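Local coordinates for protein aspartate aminotransferase (Leishmania major, PDB 4H51) that probably catalyses the reversible transfer of an amino group between L-aspartate and 2-oxoglutarate as a homodimeric enzyme dependent on pyridoxal 5'-phosphate, at residues Arg336-Leu348 against Trp357-Phe369. Numbering follows the deposited sequence.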
ATOM      1  N   ARG B 336     -11.574 -29.356  -1.201  1.00 16.76           N
ATOM      2  CA  ARG B 336     -11.676 -29.563   0.253  1.00 16.34           C
ATOM      3  C   ARG B 336     -12.815 -28.737   0.829  1.00 16.05           C
ATOM      4  O   ARG B 336     -13.529 -29.173   1.740  1.00 16.20           O
ATOM      5  CB  ARG B 336     -10.360 -29.241   0.981  1.00 16.03           C
ATOM      6  CG  ARG B 336     -10.269 -29.830   2.389  1.00 16.40           C
ATOM      7  CD  ARG B 336      -9.130 -29.235   3.208  1.00 16.10           C
ATOM      8  NE  ARG B 336      -9.541 -27.937   3.769  1.00 15.32           N
ATOM      9  CZ  ARG B 336     -10.402 -27.772   4.778  1.00 15.23           C
ATOM     10  NH1 ARG B 336     -10.947 -28.816   5.406  1.00 15.74           N
ATOM     11  NH2 ARG B 336     -10.709 -26.536   5.175  1.00 14.46           N
ATOM     12  N   ILE B 337     -12.980 -27.539   0.303  1.00 15.87           N
ATOM     13  CA  ILE B 337     -14.108 -26.681   0.713  1.00 15.72           C
ATOM     14  C   ILE B 337     -15.415 -27.371   0.414  1.00 16.42           C
ATOM     15  O   ILE B 337     -16.333 -27.378   1.251  1.00 16.53           O
ATOM     16  CB  ILE B 337     -14.073 -25.306   0.022  1.00 15.18           C
ATOM     17  CG1 ILE B 337     -12.803 -24.536   0.475  1.00 14.59           C
ATOM     18  CG2 ILE B 337     -15.336 -24.501   0.374  1.00 15.41           C
ATOM     19  CD1 ILE B 337     -12.494 -23.287  -0.332  1.00 13.87           C
ATOM     20  N   ARG B 338     -15.539 -27.940  -0.787  1.00 17.58           N
ATOM     21  CA  ARG B 338     -16.749 -28.684  -1.107  1.00 18.64           C
ATOM     22  C   ARG B 338     -17.019 -29.831  -0.156  1.00 18.93           C
ATOM     23  O   ARG B 338     -18.180 -30.055   0.176  1.00 19.22           O
ATOM     24  CB  ARG B 338     -16.719 -29.253  -2.522  1.00 20.67           C
ATOM     25  CG  ARG B 338     -16.904 -28.261  -3.636  1.00 21.20           C
ATOM     26  CD  ARG B 338     -16.866 -29.050  -4.956  1.00 23.90           C
ATOM     27  NE  ARG B 338     -16.259 -28.146  -5.875  1.00 25.92           N
ATOM     28  CZ  ARG B 338     -15.070 -28.234  -6.456  1.00 25.42           C
ATOM     29  NH1 ARG B 338     -14.297 -29.315  -6.461  1.00 25.90           N
ATOM     30  NH2 ARG B 338     -14.725 -27.193  -7.179  1.00 27.37           N
ATOM     31  N   THR B 339     -15.978 -30.577   0.260  1.00 19.16           N
ATOM     32  CA  THR B 339     -16.129 -31.673   1.196  1.00 19.79           C
ATOM     33  C   THR B 339     -16.613 -31.173   2.555  1.00 19.20           C
ATOM     34  O   THR B 339     -17.428 -31.835   3.195  1.00 19.09           O
ATOM     35  CB  THR B 339     -14.875 -32.611   1.341  1.00 21.39           C
ATOM     36  OG1 THR B 339     -13.808 -31.998   2.102  1.00 22.57           O
ATOM     37  CG2 THR B 339     -14.347 -33.015  -0.037  1.00 20.87           C
ATOM     38  N   MET B 340     -16.171 -29.980   2.955  1.00 18.08           N
ATOM     39  CA  MET B 340     -16.674 -29.386   4.211  1.00 17.48           C
ATOM     40  C   MET B 340     -18.159 -28.996   4.087  1.00 17.40           C
ATOM     41  O   MET B 340     -18.948 -29.194   5.014  1.00 16.91           O
ATOM     42  CB  MET B 340     -15.800 -28.162   4.592  1.00 16.87           C
ATOM     43  CG  MET B 340     -14.357 -28.536   4.973  1.00 16.62           C
ATOM     44  SD  MET B 340     -14.215 -29.702   6.347  1.00 17.86           S
ATOM     45  CE  MET B 340     -14.043 -31.359   5.602  1.00 18.51           C
ATOM     46  N   ARG B 341     -18.557 -28.468   2.948  1.00 17.13           N
ATOM     47  CA  ARG B 341     -19.966 -28.076   2.782  1.00 18.48           C
ATOM     48  C   ARG B 341     -20.850 -29.331   2.812  1.00 19.66           C
ATOM     49  O   ARG B 341     -21.886 -29.388   3.471  1.00 19.50           O
ATOM     50  CB  ARG B 341     -20.186 -27.349   1.472  1.00 18.21           C
ATOM     51  CG  ARG B 341     -19.470 -26.051   1.282  1.00 17.33           C
ATOM     52  CD  ARG B 341     -19.708 -25.587  -0.139  1.00 17.51           C
ATOM     53  NE  ARG B 341     -19.121 -24.279  -0.375  1.00 16.95           N
ATOM     54  CZ  ARG B 341     -19.592 -23.127   0.095  1.00 16.48           C
ATOM     55  NH1 ARG B 341     -20.709 -23.090   0.815  1.00 16.28           N
ATOM     56  NH2 ARG B 341     -18.936 -21.994  -0.164  1.00 16.80           N
ATOM     57  N   ARG B 342     -20.375 -30.380   2.146  1.00 21.53           N
ATOM     58  CA  ARG B 342     -21.114 -31.635   2.088  1.00 23.75           C
ATOM     59  C   ARG B 342     -21.197 -32.255   3.486  1.00 23.83           C
ATOM     60  O   ARG B 342     -22.242 -32.763   3.888  1.00 23.76           O
ATOM     61  CB  ARG B 342     -20.477 -32.587   1.063  1.00 26.25           C
ATOM     62  CG  ARG B 342     -20.992 -34.024   1.108  1.00 30.21           C
ATOM     63  CD  ARG B 342     -22.476 -34.120   0.756  1.00 33.03           C
ATOM     64  NE  ARG B 342     -22.827 -33.508  -0.540  1.00 35.15           N
ATOM     65  CZ  ARG B 342     -24.062 -33.547  -1.071  1.00 37.65           C
ATOM     66  NH1 ARG B 342     -25.066 -34.151  -0.433  1.00 39.42           N
ATOM     67  NH2 ARG B 342     -24.297 -32.982  -2.252  1.00 37.50           N
ATOM     68  N   THR B 343     -20.123 -32.149   4.265  1.00 22.99           N
ATOM     69  CA  THR B 343     -20.154 -32.660   5.616  1.00 22.71           C
ATOM     70  C   THR B 343     -21.176 -31.949   6.509  1.00 22.79           C
ATOM     71  O   THR B 343     -21.888 -32.584   7.314  1.00 22.34           O
ATOM     72  CB  THR B 343     -18.775 -32.539   6.273  1.00 23.07           C
ATOM     73  OG1 THR B 343     -17.808 -33.268   5.492  1.00 22.74           O
ATOM     74  CG2 THR B 343     -18.804 -33.080   7.643  1.00 22.69           C
ATOM     75  N   VAL B 344     -21.212 -30.621   6.424  1.00 21.47           N
ATOM     76  CA  VAL B 344     -22.180 -29.830   7.195  1.00 21.61           C
ATOM     77  C   VAL B 344     -23.593 -30.199   6.764  1.00 22.53           C
ATOM     78  O   VAL B 344     -24.465 -30.475   7.617  1.00 24.54           O
ATOM     79  CB  VAL B 344     -21.960 -28.294   6.977  1.00 20.00           C
ATOM     80  CG1 VAL B 344     -23.027 -27.493   7.698  1.00 20.08           C
ATOM     81  CG2 VAL B 344     -20.547 -27.912   7.422  1.00 19.01           C
ATOM     82  N   TYR B 345     -23.802 -30.211   5.453  1.00 23.56           N
ATOM     83  CA  TYR B 345     -25.106 -30.451   4.864  1.00 25.79           C
ATOM     84  C   TYR B 345     -25.633 -31.840   5.208  1.00 26.86           C
ATOM     85  O   TYR B 345     -26.776 -31.951   5.612  1.00 27.43           O
ATOM     86  CB  TYR B 345     -25.069 -30.230   3.365  1.00 26.61           C
ATOM     87  CG  TYR B 345     -26.333 -30.605   2.634  1.00 29.46           C
ATOM     88  CD1 TYR B 345     -27.484 -29.828   2.732  1.00 30.63           C
ATOM     89  CD2 TYR B 345     -26.371 -31.741   1.818  1.00 31.79           C
ATOM     90  CE1 TYR B 345     -28.643 -30.178   2.051  1.00 31.97           C
ATOM     91  CE2 TYR B 345     -27.527 -32.112   1.152  1.00 33.27           C
ATOM     92  CZ  TYR B 345     -28.651 -31.316   1.255  1.00 34.12           C
ATOM     93  OH  TYR B 345     -29.802 -31.680   0.588  1.00 35.84           O
ATOM     94  N   ASP B 346     -24.792 -32.870   5.111  1.00 27.87           N
ATOM     95  CA  ASP B 346     -25.252 -34.246   5.404  1.00 29.48           C
ATOM     96  C   ASP B 346     -25.648 -34.382   6.853  1.00 29.88           C
ATOM     97  O   ASP B 346     -26.545 -35.154   7.198  1.00 31.31           O
ATOM     98  CB  ASP B 346     -24.196 -35.305   5.019  1.00 30.34           C
ATOM     99  CG  ASP B 346     -24.082 -35.496   3.530  1.00 30.96           C
ATOM    100  OD1 ASP B 346     -25.049 -35.209   2.796  1.00 32.63           O
ATOM    101  OD2 ASP B 346     -23.004 -35.910   3.054  1.00 34.01           O
ATOM    102  N   GLU B 347     -24.981 -33.620   7.711  1.00 28.24           N
ATOM    103  CA  GLU B 347     -25.269 -33.645   9.120  1.00 28.13           C
ATOM    104  C   GLU B 347     -26.544 -32.874   9.433  1.00 29.13           C
ATOM    105  O   GLU B 347     -27.328 -33.310  10.277  1.00 28.92           O
ATOM    106  CB  GLU B 347     -24.089 -33.103   9.913  1.00 27.36           C
ATOM    107  CG  GLU B 347     -24.184 -33.174  11.418  1.00 28.21           C
ATOM    108  CD  GLU B 347     -24.218 -34.604  11.983  1.00 29.15           C
ATOM    109  OE1 GLU B 347     -24.247 -35.584  11.199  1.00 29.52           O
ATOM    110  OE2 GLU B 347     -24.237 -34.726  13.225  1.00 28.55           O
ATOM    111  N   LEU B 348     -26.758 -31.733   8.774  1.00 27.76           N
ATOM    112  CA  LEU B 348     -28.043 -31.030   8.922  1.00 27.93           C
ATOM    113  C   LEU B 348     -29.216 -31.934   8.504  1.00 29.24           C
ATOM    114  O   LEU B 348     -30.258 -31.895   9.134  1.00 30.72           O
ATOM    115  CB  LEU B 348     -28.078 -29.751   8.111  1.00 25.95           C
ATOM    116  CG  LEU B 348     -27.118 -28.676   8.590  1.00 24.60           C
ATOM    117  CD1 LEU B 348     -26.968 -27.557   7.529  1.00 23.55           C
ATOM    118  CD2 LEU B 348     -27.569 -28.131   9.932  1.00 24.64           C
ATOM    119  N   TRP B 357     -31.601 -26.755   3.708  1.00 29.50           N
ATOM    120  CA  TRP B 357     -30.177 -26.487   3.898  1.00 28.76           C
ATOM    121  C   TRP B 357     -29.356 -26.658   2.682  1.00 27.46           C
ATOM    122  O   TRP B 357     -28.124 -26.640   2.776  1.00 28.34           O
ATOM    123  CB  TRP B 357     -29.678 -27.350   5.036  1.00 28.71           C
ATOM    124  CG  TRP B 357     -30.420 -26.945   6.258  1.00 29.21           C
ATOM    125  CD1 TRP B 357     -31.557 -27.551   6.813  1.00 30.34           C
ATOM    126  CD2 TRP B 357     -30.210 -25.725   7.048  1.00 29.22           C
ATOM    127  NE1 TRP B 357     -32.003 -26.840   7.894  1.00 30.57           N
ATOM    128  CE2 TRP B 357     -31.247 -25.727   8.087  1.00 29.94           C
ATOM    129  CE3 TRP B 357     -29.282 -24.676   7.011  1.00 28.45           C
ATOM    130  CZ2 TRP B 357     -31.316 -24.734   9.055  1.00 30.29           C
ATOM    131  CZ3 TRP B 357     -29.365 -23.676   7.987  1.00 28.84           C
ATOM    132  CH2 TRP B 357     -30.364 -23.701   8.981  1.00 29.47           C
ATOM    133  N   GLU B 358     -30.007 -26.746   1.523  1.00 26.31           N
ATOM    134  CA  GLU B 358     -29.310 -26.995   0.259  1.00 26.57           C
ATOM    135  C   GLU B 358     -28.406 -25.817  -0.138  1.00 23.88           C
ATOM    136  O   GLU B 358     -27.462 -25.962  -0.902  1.00 23.38           O
ATOM    137  CB  GLU B 358     -30.301 -27.344  -0.857  1.00 28.24           C
ATOM    138  CG  GLU B 358     -30.884 -28.778  -0.738  1.00 30.65           C
ATOM    139  CD  GLU B 358     -31.914 -28.966   0.386  1.00 32.46           C
ATOM    140  OE1 GLU B 358     -32.739 -28.054   0.627  1.00 34.06           O
ATOM    141  OE2 GLU B 358     -31.919 -30.036   1.044  1.00 34.79           O
ATOM    142  N   HIS B 359     -28.689 -24.639   0.396  1.00 22.25           N
ATOM    143  CA  HIS B 359     -27.790 -23.520   0.155  1.00 20.58           C
ATOM    144  C   HIS B 359     -26.368 -23.800   0.599  1.00 19.83           C
ATOM    145  O   HIS B 359     -25.425 -23.245   0.014  1.00 19.43           O
ATOM    146  CB  HIS B 359     -28.311 -22.218   0.740  1.00 19.28           C
ATOM    147  CG  HIS B 359     -28.653 -22.272   2.211  1.00 20.18           C
ATOM    148  ND1 HIS B 359     -29.739 -22.919   2.686  1.00 20.34           N
ATOM    149  CD2 HIS B 359     -28.060 -21.644   3.310  1.00 19.95           C
ATOM    150  CE1 HIS B 359     -29.796 -22.762   4.015  1.00 21.24           C
ATOM    151  NE2 HIS B 359     -28.769 -21.967   4.394  1.00 19.91           N
ATOM    152  N   VAL B 360     -26.216 -24.618   1.640  1.00 20.70           N
ATOM    153  CA  VAL B 360     -24.916 -24.977   2.170  1.00 20.83           C
ATOM    154  C   VAL B 360     -24.033 -25.610   1.094  1.00 21.31           C
ATOM    155  O   VAL B 360     -22.864 -25.245   0.948  1.00 19.45           O
ATOM    156  CB  VAL B 360     -25.021 -25.909   3.385  1.00 21.19           C
ATOM    157  CG1 VAL B 360     -23.641 -26.315   3.859  1.00 21.22           C
ATOM    158  CG2 VAL B 360     -25.818 -25.260   4.520  1.00 21.91           C
ATOM    159  N   ILE B 361     -24.599 -26.547   0.334  1.00 22.11           N
ATOM    160  CA  ILE B 361     -23.851 -27.187  -0.753  1.00 22.72           C
ATOM    161  C   ILE B 361     -23.937 -26.424  -2.075  1.00 22.95           C
ATOM    162  O   ILE B 361     -23.059 -26.563  -2.928  1.00 23.90           O
ATOM    163  CB  ILE B 361     -24.235 -28.688  -0.939  1.00 23.33           C
ATOM    164  CG1 ILE B 361     -25.754 -28.895  -0.971  1.00 24.02           C
ATOM    165  CG2 ILE B 361     -23.667 -29.547   0.169  1.00 23.65           C
ATOM    166  CD1 ILE B 361     -26.149 -30.312  -1.367  1.00 25.63           C
ATOM    167  N   ASN B 362     -24.980 -25.624  -2.292  1.00 22.94           N
ATOM    168  CA  ASN B 362     -25.099 -24.887  -3.534  1.00 24.14           C
ATOM    169  C   ASN B 362     -24.317 -23.572  -3.558  1.00 22.07           C
ATOM    170  O   ASN B 362     -23.946 -23.083  -4.619  1.00 23.65           O
ATOM    171  CB  ASN B 362     -26.572 -24.608  -3.905  1.00 26.65           C
ATOM    172  CG  ASN B 362     -27.386 -25.876  -4.105  1.00 29.40           C
ATOM    173  OD1 ASN B 362     -26.864 -26.916  -4.500  1.00 31.83           O
ATOM    174  ND2 ASN B 362     -28.677 -25.814  -3.770  1.00 32.93           N
ATOM    175  N   GLN B 363     -24.085 -22.960  -2.396  1.00 20.10           N
ATOM    176  CA  GLN B 363     -23.276 -21.773  -2.347  1.00 18.88           C
ATOM    177  C   GLN B 363     -21.828 -22.182  -2.667  1.00 18.86           C
ATOM    178  O   GLN B 363     -21.431 -23.326  -2.432  1.00 18.54           O
ATOM    179  CB  GLN B 363     -23.407 -21.061  -0.978  1.00 17.65           C
ATOM    180  CG  GLN B 363     -24.726 -20.303  -0.846  1.00 16.63           C
ATOM    181  CD  GLN B 363     -25.043 -19.889   0.575  1.00 16.65           C
ATOM    182  OE1 GLN B 363     -24.266 -20.150   1.450  1.00 16.09           O
ATOM    183  NE2 GLN B 363     -26.175 -19.208   0.793  1.00 16.11           N
ATOM    184  N   ILE B 364     -21.075 -21.263  -3.231  1.00 18.76           N
ATOM    185  CA  ILE B 364     -19.727 -21.537  -3.692  0.50 19.50           C
ATOM    186  C   ILE B 364     -18.733 -20.527  -3.116  1.00 19.99           C
ATOM    187  O   ILE B 364     -19.136 -19.430  -2.614  1.00 21.28           O
ATOM    188  CB  ILE B 364     -19.650 -21.633  -5.247  0.50 19.90           C
ATOM    189  CG1 ILE B 364     -20.122 -20.368  -5.957  0.50 19.78           C
ATOM    190  CG2 ILE B 364     -20.510 -22.775  -5.784  0.50 21.50           C
ATOM    191  CD1 ILE B 364     -20.440 -20.648  -7.422  0.50 19.55           C
ATOM    192  N   GLY B 365     -17.454 -20.877  -3.182  1.00 18.61           N
ATOM    193  CA  GLY B 365     -16.381 -20.028  -2.720  1.00 19.11           C
ATOM    194  C   GLY B 365     -16.089 -20.328  -1.270  1.00 20.06           C
ATOM    195  O   GLY B 365     -16.329 -21.435  -0.811  1.00 21.64           O
ATOM    196  N   MET B 366     -15.549 -19.378  -0.556  1.00 20.51           N
ATOM    197  CA  MET B 366     -15.151 -19.628   0.827  1.00 24.28           C
ATOM    198  C   MET B 366     -16.312 -19.644   1.814  1.00 24.39           C
ATOM    199  O   MET B 366     -16.283 -20.399   2.795  1.00 25.19           O
ATOM    200  CB  MET B 366     -14.178 -18.575   1.281  1.00 25.78           C
ATOM    201  CG  MET B 366     -12.768 -18.974   0.900  1.00 29.39           C
ATOM    202  SD  MET B 366     -11.613 -18.320   2.096  1.00 28.97           S
ATOM    203  CE  MET B 366     -10.236 -19.106   1.230  1.00 30.77           C
ATOM    204  N   PHE B 367     -17.333 -18.844   1.535  1.00 23.66           N
ATOM    205  CA  PHE B 367     -18.396 -18.634   2.519  1.00 22.81           C
ATOM    206  C   PHE B 367     -19.709 -19.422   2.299  1.00 25.80           C
ATOM    207  O   PHE B 367     -20.028 -19.916   1.178  1.00 23.94           O
ATOM    208  CB  PHE B 367     -18.692 -17.160   2.579  1.00 22.57           C
ATOM    209  CG  PHE B 367     -17.501 -16.306   2.909  1.00 22.06           C
ATOM    210  CD1 PHE B 367     -16.943 -16.314   4.185  1.00 20.99           C
ATOM    211  CD2 PHE B 367     -16.965 -15.442   1.967  1.00 21.78           C
ATOM    212  CE1 PHE B 367     -15.868 -15.487   4.508  1.00 21.43           C
ATOM    213  CE2 PHE B 367     -15.888 -14.612   2.283  1.00 21.28           C
ATOM    214  CZ  PHE B 367     -15.333 -14.624   3.543  1.00 20.82           C
ATOM    215  N   SER B 368     -20.447 -19.543   3.407  1.00 24.24           N
ATOM    216  CA  SER B 368     -21.871 -19.877   3.427  1.00 24.46           C
ATOM    217  C   SER B 368     -22.546 -18.679   4.146  1.00 23.59           C
ATOM    218  O   SER B 368     -22.042 -18.193   5.170  1.00 20.81           O
ATOM    219  CB  SER B 368     -22.027 -21.188   4.183  1.00 27.95           C
ATOM    220  OG  SER B 368     -23.320 -21.792   4.173  1.00 32.39           O
ATOM    221  N   PHE B 369     -23.625 -18.148   3.574  1.00 21.24           N
ATOM    222  CA  PHE B 369     -24.548 -17.287   4.281  1.00 18.94           C
ATOM    223  C   PHE B 369     -25.658 -18.230   4.792  1.00 17.97           C
ATOM    224  O   PHE B 369     -26.468 -18.699   4.003  1.00 16.85           O
ATOM    225  CB  PHE B 369     -25.098 -16.253   3.290  1.00 20.39           C
ATOM    226  CG  PHE B 369     -25.235 -14.875   3.839  1.00 20.30           C
ATOM    227  CD1 PHE B 369     -24.220 -14.309   4.582  1.00 20.74           C
ATOM    228  CD2 PHE B 369     -26.335 -14.096   3.543  1.00 22.09           C
ATOM    229  CE1 PHE B 369     -24.321 -13.034   5.080  1.00 21.03           C
ATOM    230  CE2 PHE B 369     -26.444 -12.828   4.047  1.00 21.05           C
ATOM    231  CZ  PHE B 369     -25.441 -12.284   4.808  1.00 21.59           C
TER
HETATM  232  O   HOH W   1     -17.272 -24.082  -2.608  1.00 17.58           O
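R341 and I361 mark the close approach of two backbones, their CA atoms 5.3 Å apart, where a continuous stretch of the long helix 320-350 meets a segment that changes from the short helix 359-362 through loop to strand 367-369; by I337 and M366 the CA atoms are 7.1 Å apart. How an arginine can tie a helix to an irregular chain is well illustrated here. The R341 side chain runs extended from CG to NE and brings its guanidinium among backbone carbonyls. R341 NH2 donates to F367 O at 2.7 Å, almost straight (163°) and within the guanidinium plane, and to G365 O, also at 2.7 Å but more bent. Both times the nitrogen stands above the carbonyl plane. R341 NH1 reaches V360 O at 3.1 Å, R341 NE donates to a water, and Q363 O lies over the centre of one face without bonding. One guanidinium thus holds carbonyls from the short helix, the loop and the start of the strand.

Apolar contact takes over farther along. V360 fits as a knob among R341, V344, Y345 and L348, while L348 CD1 packs against W357 CB. With chi1 at 48°, I361 tucks CG1 in beside both backbone neighbours of its CA, which swings I361 CD1 over the Y345 ring face in a CH-pi contact, 3.6 Å from the centroid; R342 NH2 touches the same methyl. At the ring's edge, Y345 OH donates to the anti lone pair of E358 OE2 at 2.7 Å, with the carboxylate nearly perpendicular to the ring.

Helix 400-416 packs against V344 and W357. The contact ties helix 320-350 to the short helix and to strand 367-369, which pairs antiparallel with 392-394, consistent with the small domain of a fold-type I aminotransferase.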